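Local structure of outer membrane protein YopM (Yersinia pestis, 1JL5) at residues N224-E229 with N246-T251; I242-N247 with L262-N267; Y201-S206 with S219-N224. The protein acts as a leucine-rich repeat effector and virulence factor that probably alters host cell physiology to favour bacterial survival in host tissues. All blocks are in the same frame, centred on the assembly; numbering follows the deposited sequence.

Contact 1 of 3, residues N224-E229 with N246-T251; sequences NNILEE and NNLLKT. With CA (calcium ion), chain B.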
# COMPACT_ATOMS: atom_id res chain seq x y z
N ASN A 224 -14.87 -2.65 -16.65
CA ASN A 224 -14.30 -1.38 -17.04
C ASN A 224 -14.66 -0.90 -18.41
O ASN A 224 -13.81 -0.46 -19.18
CB ASN A 224 -12.79 -1.43 -16.90
CG ASN A 224 -12.35 -0.94 -15.57
OD1 ASN A 224 -12.62 0.21 -15.22
ND2 ASN A 224 -11.68 -1.79 -14.81
N ASN A 225 -15.93 -1.00 -18.70
CA ASN A 225 -16.46 -0.50 -19.93
C ASN A 225 -17.47 0.50 -19.41
O ASN A 225 -17.32 0.98 -18.29
CB ASN A 225 -17.13 -1.63 -20.71
CG ASN A 225 -16.15 -2.34 -21.61
OD1 ASN A 225 -15.66 -1.76 -22.56
ND2 ASN A 225 -15.84 -3.58 -21.29
N ILE A 226 -18.47 0.82 -20.19
CA ILE A 226 -19.48 1.74 -19.71
C ILE A 226 -20.80 1.08 -20.04
O ILE A 226 -21.72 1.69 -20.57
CB ILE A 226 -19.33 3.12 -20.36
CG1 ILE A 226 -19.12 2.98 -21.87
CG2 ILE A 226 -18.15 3.85 -19.73
CD1 ILE A 226 -18.81 4.31 -22.55
N LEU A 227 -20.86 -0.21 -19.72
CA LEU A 227 -22.05 -1.01 -19.95
C LEU A 227 -23.16 -0.54 -19.03
O LEU A 227 -23.04 -0.60 -17.81
CB LEU A 227 -21.74 -2.48 -19.69
CG LEU A 227 -20.70 -3.07 -20.64
CD1 LEU A 227 -20.42 -4.52 -20.26
CD2 LEU A 227 -21.20 -2.96 -22.07
N GLU A 228 -24.24 -0.07 -19.65
CA GLU A 228 -25.41 0.40 -18.94
C GLU A 228 -26.14 -0.83 -18.46
O GLU A 228 -26.83 -0.82 -17.45
CB GLU A 228 -26.34 1.16 -19.89
CG GLU A 228 -25.71 2.33 -20.62
CD GLU A 228 -25.42 3.50 -19.70
OE1 GLU A 228 -26.26 3.79 -18.83
OE2 GLU A 228 -24.35 4.12 -19.87
N GLU A 229 -25.97 -1.91 -19.21
CA GLU A 229 -26.61 -3.16 -18.90
C GLU A 229 -25.88 -4.27 -19.61
O GLU A 229 -25.09 -4.02 -20.52
CB GLU A 229 -28.06 -3.15 -19.38
CG GLU A 229 -28.18 -2.83 -20.85
CD GLU A 229 -29.61 -2.86 -21.36
OE1 GLU A 229 -30.49 -2.29 -20.68
OE2 GLU A 229 -29.83 -3.44 -22.44
N ASN A 246 -16.86 -2.67 -12.81
CA ASN A 246 -16.56 -1.34 -13.29
C ASN A 246 -17.30 -0.92 -14.53
O ASN A 246 -16.71 -0.47 -15.50
CB ASN A 246 -15.06 -1.23 -13.52
CG ASN A 246 -14.31 -1.29 -12.24
OD1 ASN A 246 -14.40 -0.37 -11.43
ND2 ASN A 246 -13.58 -2.38 -12.02
N ASN A 247 -18.61 -1.08 -14.48
CA ASN A 247 -19.43 -0.67 -15.58
C ASN A 247 -20.49 0.24 -15.00
O ASN A 247 -20.29 0.83 -13.94
CB ASN A 247 -20.03 -1.88 -16.27
CG ASN A 247 -19.08 -2.48 -17.27
OD1 ASN A 247 -18.72 -1.83 -18.25
ND2 ASN A 247 -18.65 -3.71 -17.03
N LEU A 248 -21.60 0.36 -15.70
CA LEU A 248 -22.67 1.22 -15.24
C LEU A 248 -23.91 0.38 -15.04
O LEU A 248 -25.02 0.81 -15.34
CB LEU A 248 -22.92 2.31 -16.27
CG LEU A 248 -21.69 3.19 -16.47
CD1 LEU A 248 -21.89 4.11 -17.67
CD2 LEU A 248 -21.45 3.99 -15.20
N LEU A 249 -23.71 -0.82 -14.52
CA LEU A 249 -24.82 -1.73 -14.29
C LEU A 249 -25.62 -1.33 -13.06
O LEU A 249 -25.05 -1.07 -12.01
CB LEU A 249 -24.30 -3.15 -14.12
CG LEU A 249 -23.47 -3.69 -15.29
CD1 LEU A 249 -23.04 -5.12 -14.98
CD2 LEU A 249 -24.29 -3.62 -16.58
N LYS A 250 -26.94 -1.29 -13.22
CA LYS A 250 -27.84 -0.95 -12.11
C LYS A 250 -28.51 -2.26 -11.72
O LYS A 250 -28.99 -2.43 -10.61
CB LYS A 250 -28.91 0.04 -12.55
CG LYS A 250 -28.41 1.29 -13.24
CD LYS A 250 -27.98 0.98 -14.66
CE LYS A 250 -27.52 2.23 -15.39
NZ LYS A 250 -27.00 1.89 -16.74
N THR A 251 -28.54 -3.18 -12.68
CA THR A 251 -29.13 -4.49 -12.46
C THR A 251 -28.43 -5.46 -13.38
O THR A 251 -27.76 -5.07 -14.33
CB THR A 251 -30.64 -4.53 -12.83
OG1 THR A 251 -30.79 -4.26 -14.22
CG2 THR A 251 -31.41 -3.49 -12.04
CA CA B . -13.85 1.05 -10.08
O HOH W 1 -28.00 -2.14 -15.71
O HOH W 2 -11.72 0.78 -10.67
O HOH W 3 -13.50 -0.30 -8.37
O HOH W 4 -14.31 2.90 -11.40

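Contact 2 of 3, residues I242-N247 with L262-N267; sequences IYADNN and LNVRDN. With CA (calcium ion), chain B; CA (calcium ion), chain C.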
# COMPACT_ATOMS: atom_id res chain seq x y z
N ILE A 242 -18.67 -14.28 -15.89
CA ILE A 242 -19.07 -12.96 -16.32
C ILE A 242 -18.35 -11.95 -15.46
O ILE A 242 -18.49 -11.95 -14.24
CB ILE A 242 -20.57 -12.69 -16.16
CG1 ILE A 242 -21.37 -13.53 -17.13
CG2 ILE A 242 -20.84 -11.19 -16.40
CD1 ILE A 242 -22.86 -13.36 -16.95
N TYR A 243 -17.56 -11.12 -16.11
CA TYR A 243 -16.87 -10.04 -15.43
C TYR A 243 -17.46 -8.83 -16.10
O TYR A 243 -17.30 -8.64 -17.30
CB TYR A 243 -15.36 -10.11 -15.69
CG TYR A 243 -14.64 -10.92 -14.65
CD1 TYR A 243 -15.03 -12.23 -14.36
CD2 TYR A 243 -13.59 -10.37 -13.92
CE1 TYR A 243 -14.39 -12.97 -13.39
CE2 TYR A 243 -12.94 -11.11 -12.94
CZ TYR A 243 -13.34 -12.41 -12.68
OH TYR A 243 -12.72 -13.14 -11.69
N ALA A 244 -18.19 -8.05 -15.32
CA ALA A 244 -18.82 -6.84 -15.83
C ALA A 244 -18.59 -5.79 -14.77
O ALA A 244 -19.38 -4.87 -14.58
CB ALA A 244 -20.30 -7.07 -16.07
N ASP A 245 -17.49 -5.97 -14.05
CA ASP A 245 -17.11 -5.05 -12.99
C ASP A 245 -16.86 -3.70 -13.63
O ASP A 245 -16.68 -3.60 -14.85
CB ASP A 245 -15.82 -5.51 -12.34
CG ASP A 245 -14.70 -5.69 -13.35
OD1 ASP A 245 -14.76 -6.65 -14.14
OD2 ASP A 245 -13.77 -4.85 -13.38
N ASN A 246 -16.86 -2.67 -12.81
CA ASN A 246 -16.56 -1.34 -13.29
C ASN A 246 -17.30 -0.92 -14.53
O ASN A 246 -16.71 -0.47 -15.50
CB ASN A 246 -15.06 -1.23 -13.52
CG ASN A 246 -14.31 -1.29 -12.24
OD1 ASN A 246 -14.40 -0.37 -11.43
ND2 ASN A 246 -13.58 -2.38 -12.02
N ASN A 247 -18.61 -1.08 -14.48
CA ASN A 247 -19.43 -0.67 -15.58
C ASN A 247 -20.49 0.24 -15.00
O ASN A 247 -20.29 0.83 -13.94
CB ASN A 247 -20.03 -1.88 -16.27
CG ASN A 247 -19.08 -2.48 -17.27
OD1 ASN A 247 -18.72 -1.83 -18.25
ND2 ASN A 247 -18.65 -3.71 -17.03
N LEU A 262 -19.10 -14.60 -11.19
CA LEU A 262 -19.73 -13.35 -11.52
C LEU A 262 -18.99 -12.25 -10.81
O LEU A 262 -18.96 -12.20 -9.58
CB LEU A 262 -21.19 -13.33 -11.08
CG LEU A 262 -21.89 -11.99 -11.33
CD1 LEU A 262 -21.88 -11.67 -12.82
CD2 LEU A 262 -23.31 -12.05 -10.81
N ASN A 263 -18.35 -11.40 -11.58
CA ASN A 263 -17.66 -10.28 -10.99
C ASN A 263 -18.33 -9.06 -11.58
O ASN A 263 -18.22 -8.79 -12.77
CB ASN A 263 -16.18 -10.26 -11.35
CG ASN A 263 -15.46 -9.15 -10.64
OD1 ASN A 263 -16.02 -8.08 -10.41
ND2 ASN A 263 -14.21 -9.39 -10.29
N VAL A 264 -19.06 -8.34 -10.74
CA VAL A 264 -19.73 -7.14 -11.18
C VAL A 264 -19.30 -6.07 -10.21
O VAL A 264 -20.04 -5.15 -9.88
CB VAL A 264 -21.24 -7.30 -11.15
CG1 VAL A 264 -21.67 -8.19 -12.29
CG2 VAL A 264 -21.68 -7.87 -9.82
N ARG A 265 -18.07 -6.23 -9.75
CA ARG A 265 -17.48 -5.31 -8.81
C ARG A 265 -17.62 -3.91 -9.36
O ARG A 265 -17.47 -3.68 -10.56
CB ARG A 265 -16.00 -5.64 -8.61
CG ARG A 265 -15.20 -4.56 -7.89
CD ARG A 265 -13.77 -5.03 -7.73
NE ARG A 265 -12.87 -3.97 -7.28
CZ ARG A 265 -12.80 -3.50 -6.04
NH1 ARG A 265 -13.59 -3.99 -5.09
NH2 ARG A 265 -11.92 -2.55 -5.75
N ASP A 266 -17.93 -2.99 -8.47
CA ASP A 266 -18.08 -1.61 -8.82
C ASP A 266 -19.08 -1.37 -9.92
O ASP A 266 -18.73 -1.12 -11.08
CB ASP A 266 -16.74 -1.00 -9.21
CG ASP A 266 -16.79 0.50 -9.21
OD1 ASP A 266 -17.91 1.04 -9.06
OD2 ASP A 266 -15.74 1.14 -9.37
N ASN A 267 -20.33 -1.47 -9.54
CA ASN A 267 -21.42 -1.21 -10.44
C ASN A 267 -22.44 -0.58 -9.52
O ASN A 267 -22.10 -0.20 -8.41
CB ASN A 267 -21.93 -2.49 -11.09
CG ASN A 267 -21.13 -2.84 -12.32
OD1 ASN A 267 -21.20 -2.13 -13.32
ND2 ASN A 267 -20.36 -3.92 -12.25
CA CA B . -13.85 1.05 -10.08
CA CA C . -18.70 2.85 -8.00
O HOH W 5 -12.01 -11.21 -9.94
O HOH W 6 -11.90 -2.80 -9.70
O HOH W 7 -16.77 3.54 -9.17
O HOH W 2 -11.72 0.78 -10.67
O HOH W 3 -13.50 -0.30 -8.37
O HOH W 4 -14.31 2.90 -11.40
O HOH W 8 -17.25 2.14 -6.36

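Contact 3 of 3, residues Y201-S206 with S219-N224; sequences YADNNS and SIVAGN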
# COMPACT_ATOMS: atom_id res chain seq x y z
N TYR A 201 -13.02 -11.21 -24.04
CA TYR A 201 -12.41 -10.29 -23.11
C TYR A 201 -12.54 -8.99 -23.86
O TYR A 201 -11.96 -8.83 -24.94
CB TYR A 201 -10.94 -10.64 -22.86
CG TYR A 201 -10.78 -11.93 -22.10
CD1 TYR A 201 -10.94 -13.16 -22.74
CD2 TYR A 201 -10.50 -11.93 -20.74
CE1 TYR A 201 -10.83 -14.35 -22.04
CE2 TYR A 201 -10.38 -13.12 -20.03
CZ TYR A 201 -10.55 -14.33 -20.69
OH TYR A 201 -10.44 -15.51 -20.00
N ALA A 202 -13.34 -8.09 -23.32
CA ALA A 202 -13.56 -6.81 -23.94
C ALA A 202 -13.59 -5.78 -22.83
O ALA A 202 -14.15 -4.70 -22.97
CB ALA A 202 -14.88 -6.82 -24.70
N ASP A 203 -13.00 -6.14 -21.71
CA ASP A 203 -12.93 -5.24 -20.57
C ASP A 203 -12.10 -4.04 -20.97
O ASP A 203 -11.38 -4.07 -21.98
CB ASP A 203 -12.25 -5.93 -19.40
CG ASP A 203 -10.88 -6.45 -19.77
OD1 ASP A 203 -10.82 -7.37 -20.62
OD2 ASP A 203 -9.88 -5.95 -19.24
N ASN A 204 -12.18 -2.98 -20.18
CA ASN A 204 -11.40 -1.79 -20.44
C ASN A 204 -11.53 -1.27 -21.85
O ASN A 204 -10.55 -1.13 -22.58
CB ASN A 204 -9.95 -2.08 -20.11
CG ASN A 204 -9.73 -2.24 -18.64
OD1 ASN A 204 -9.69 -1.25 -17.91
ND2 ASN A 204 -9.62 -3.48 -18.18
N ASN A 205 -12.76 -1.02 -22.23
CA ASN A 205 -13.08 -0.47 -23.53
C ASN A 205 -14.14 0.54 -23.19
O ASN A 205 -14.30 0.88 -22.03
CB ASN A 205 -13.60 -1.56 -24.45
CG ASN A 205 -12.49 -2.35 -25.07
OD1 ASN A 205 -11.70 -1.80 -25.84
ND2 ASN A 205 -12.39 -3.63 -24.73
N SER A 206 -14.85 1.05 -24.18
CA SER A 206 -15.90 2.01 -23.88
C SER A 206 -17.20 1.45 -24.38
O SER A 206 -18.01 2.15 -24.97
CB SER A 206 -15.58 3.36 -24.51
OG SER A 206 -14.48 3.94 -23.84
N SER A 219 -17.32 -17.55 -21.24
CA SER A 219 -16.77 -16.50 -20.44
C SER A 219 -16.77 -15.16 -21.14
O SER A 219 -16.48 -15.05 -22.33
CB SER A 219 -15.34 -16.86 -20.05
OG SER A 219 -14.79 -15.87 -19.21
N ILE A 220 -17.14 -14.13 -20.39
CA ILE A 220 -17.13 -12.79 -20.91
C ILE A 220 -16.59 -11.90 -19.82
O ILE A 220 -17.10 -11.85 -18.69
CB ILE A 220 -18.52 -12.30 -21.37
CG1 ILE A 220 -18.36 -10.91 -22.01
CG2 ILE A 220 -19.50 -12.26 -20.21
CD1 ILE A 220 -19.52 -10.47 -22.84
N VAL A 221 -15.50 -11.23 -20.16
CA VAL A 221 -14.83 -10.30 -19.27
C VAL A 221 -15.00 -8.98 -19.99
O VAL A 221 -14.43 -8.76 -21.05
CB VAL A 221 -13.36 -10.68 -19.13
CG1 VAL A 221 -12.62 -9.64 -18.31
CG2 VAL A 221 -13.25 -12.04 -18.47
N ALA A 222 -15.82 -8.11 -19.41
CA ALA A 222 -16.09 -6.83 -20.03
C ALA A 222 -16.15 -5.77 -18.95
O ALA A 222 -16.91 -4.81 -19.05
CB ALA A 222 -17.41 -6.89 -20.78
N GLY A 223 -15.34 -5.97 -17.92
CA GLY A 223 -15.31 -5.01 -16.85
C GLY A 223 -14.68 -3.74 -17.38
O GLY A 223 -14.03 -3.73 -18.43
N ASN A 224 -14.87 -2.65 -16.65
CA ASN A 224 -14.30 -1.38 -17.04
C ASN A 224 -14.66 -0.90 -18.41
O ASN A 224 -13.81 -0.46 -19.18
CB ASN A 224 -12.79 -1.43 -16.90
CG ASN A 224 -12.35 -0.94 -15.57
OD1 ASN A 224 -12.62 0.21 -15.22
ND2 ASN A 224 -11.68 -1.79 -14.81

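Contact 1 of 3, residues N224-E229 with N246-T251
N246 carries its amide alongside that of N224, the two flat groups stacked with planes 9° apart and pointing the same way. From N246 CB outward, CB packs 3.3 Å from N224 OD1, CG lies beside the N224 amide, OD1 turns off to bind a calcium ion at 2.0 Å, and ND2 bonds back to D245. D266 of the same chain and N326 of the second subunit also bind that ion. The next residue, N247, lies side by side with L227. Its CG sits beside the backbone N (chi1 -83°), and its OD1, whose placing is somewhat uncertain, accepts from L227 N in a nearly straight bond and only weakly from N225 N; its ND2 serves A244 O and A222 O. L248 N returns a bond to L227 O at 2.7 Å. At the outer end K250 NZ grips E228 twice: in the plane of the backbone O, on a lone pair, and above the carboxylate plane at OE1 (2.9 Å). The same E228 OE1 also pairs with R310 of the second subunit, so the bridge lies at the interface. Apart from the stacked pair at the calcium, N247 and N225, whose ND2 likewise serves A202 O, are rungs of the asparagine ladder of a leucine-rich repeat solenoid.

Contact 2 of 3, residues I242-N247 with L262-N267
One face of the Y243 ring is covered by N263 CB, which sits 3.5 Å above the ring centre in a CH-pi contact. The N263 amide is turned 47° from the ring, its ND2 3.4 Å from Y243 CE2, and a water joins Y243 OH to that same ND2. At the in-plane edge of the R265 guanidinium another water connects NE with N246 ND2, while the far end of R265 pairs with E286. The two segments belong to adjacent coils of the leucine-rich repeat solenoid: they run in parallel as strands 241-243 and 261-263, then turn together. N263 N to I242 O and A244 N to N263 O, both nearly straight, tie the strands. On the sheet side opposite Y243 and N263, L262 CD1 reaches across to I242 CB, towards the buried interior.

N263 CG lies anti to the backbone N (chi1 -176°), and OD1 takes a hydrogen bond from R265 N, closing an Asx turn where the strand ends. Past the turn, N267 ND2 is held in its amide plane by two carbonyls, A244 O and V264 O. A244 O in turn is gripped from opposite faces by N267 ND2 and N247 ND2. The side chains of N246 and D266 cross at about a right angle, bringing their oxygens together on one calcium ion, also bound by N326 of the second subunit, whose N307 and E308 bind another; both ions sit between subunits. The carboxylate of D266 bridges the two, OD2 binding the first at 2.0 Å and OD1 the second at 2.2 Å.

Contact 3 of 3, residues Y201-S206 with S219-N224
Y201 pairs with V221 in parallel register, and A202 N donates to V221 O in an almost perfectly straight bond of 2.6 Å, after which both segments leave their strands and turn together. The Y201 ring crosses V221 obliquely: CE2 comes to 3.4 Å from V221 CG2, and CD2 lies against V221 CB. V221 divides its two methyls between neighbours. CG1, anti to the backbone N (chi1 175°), faces the D203 carboxylate, with OD1 at 3.7 Å, and CG2 takes the tyrosine. F177 meets the Y201 ring as well, carrying the packing back to the preceding coil.

D203 CG occupies the position between its own backbone N and carbonyl carbon (chi1 55°). The carboxylate is met at OD2, on its anti side, by N204 ND2 at 2.7 Å. That bond helps fix the rotation of the N204 amide, whose OD1 then packs 3.3 Å from N224 CB, the two asparagines side by side with planes 23° apart. N204 N bonds to G223 O and N205 N weakly to N224 O, both acceptors less surely placed. N205 itself turns to its own coil and the one before: ND2 approaches A202 O from above the carbonyl plane, and also serves A180 O. Each segment is the strand-and-turn part of one leucine-rich repeat, the first with its consensus asparagine, N205; stacked in parallel they join repeats 7 and 8 of the solenoid.

All three contacts join neighbouring coils of one solenoid, contacts 2 and 3 at the same strand-and-turn position, contact 1 in the loop that follows. Contact 2 is buried, contact 3 its partly buried counterpart two coils earlier; strands 219-221 and 241-243 are neighbours, so Y243 O receives A222 N and D245 O receives N224 N. Contact 1 continues from both, sharing N224 with contact 3 and N246 and N247 with contact 2. All three touch the second subunit, contact 1 by the E228 salt bridge as well as by calcium. Chemistry follows place: contact 3 has no metal, contact 2 adds two calcium ions, contact 1 shares one. The asparagine ladder threads through all three.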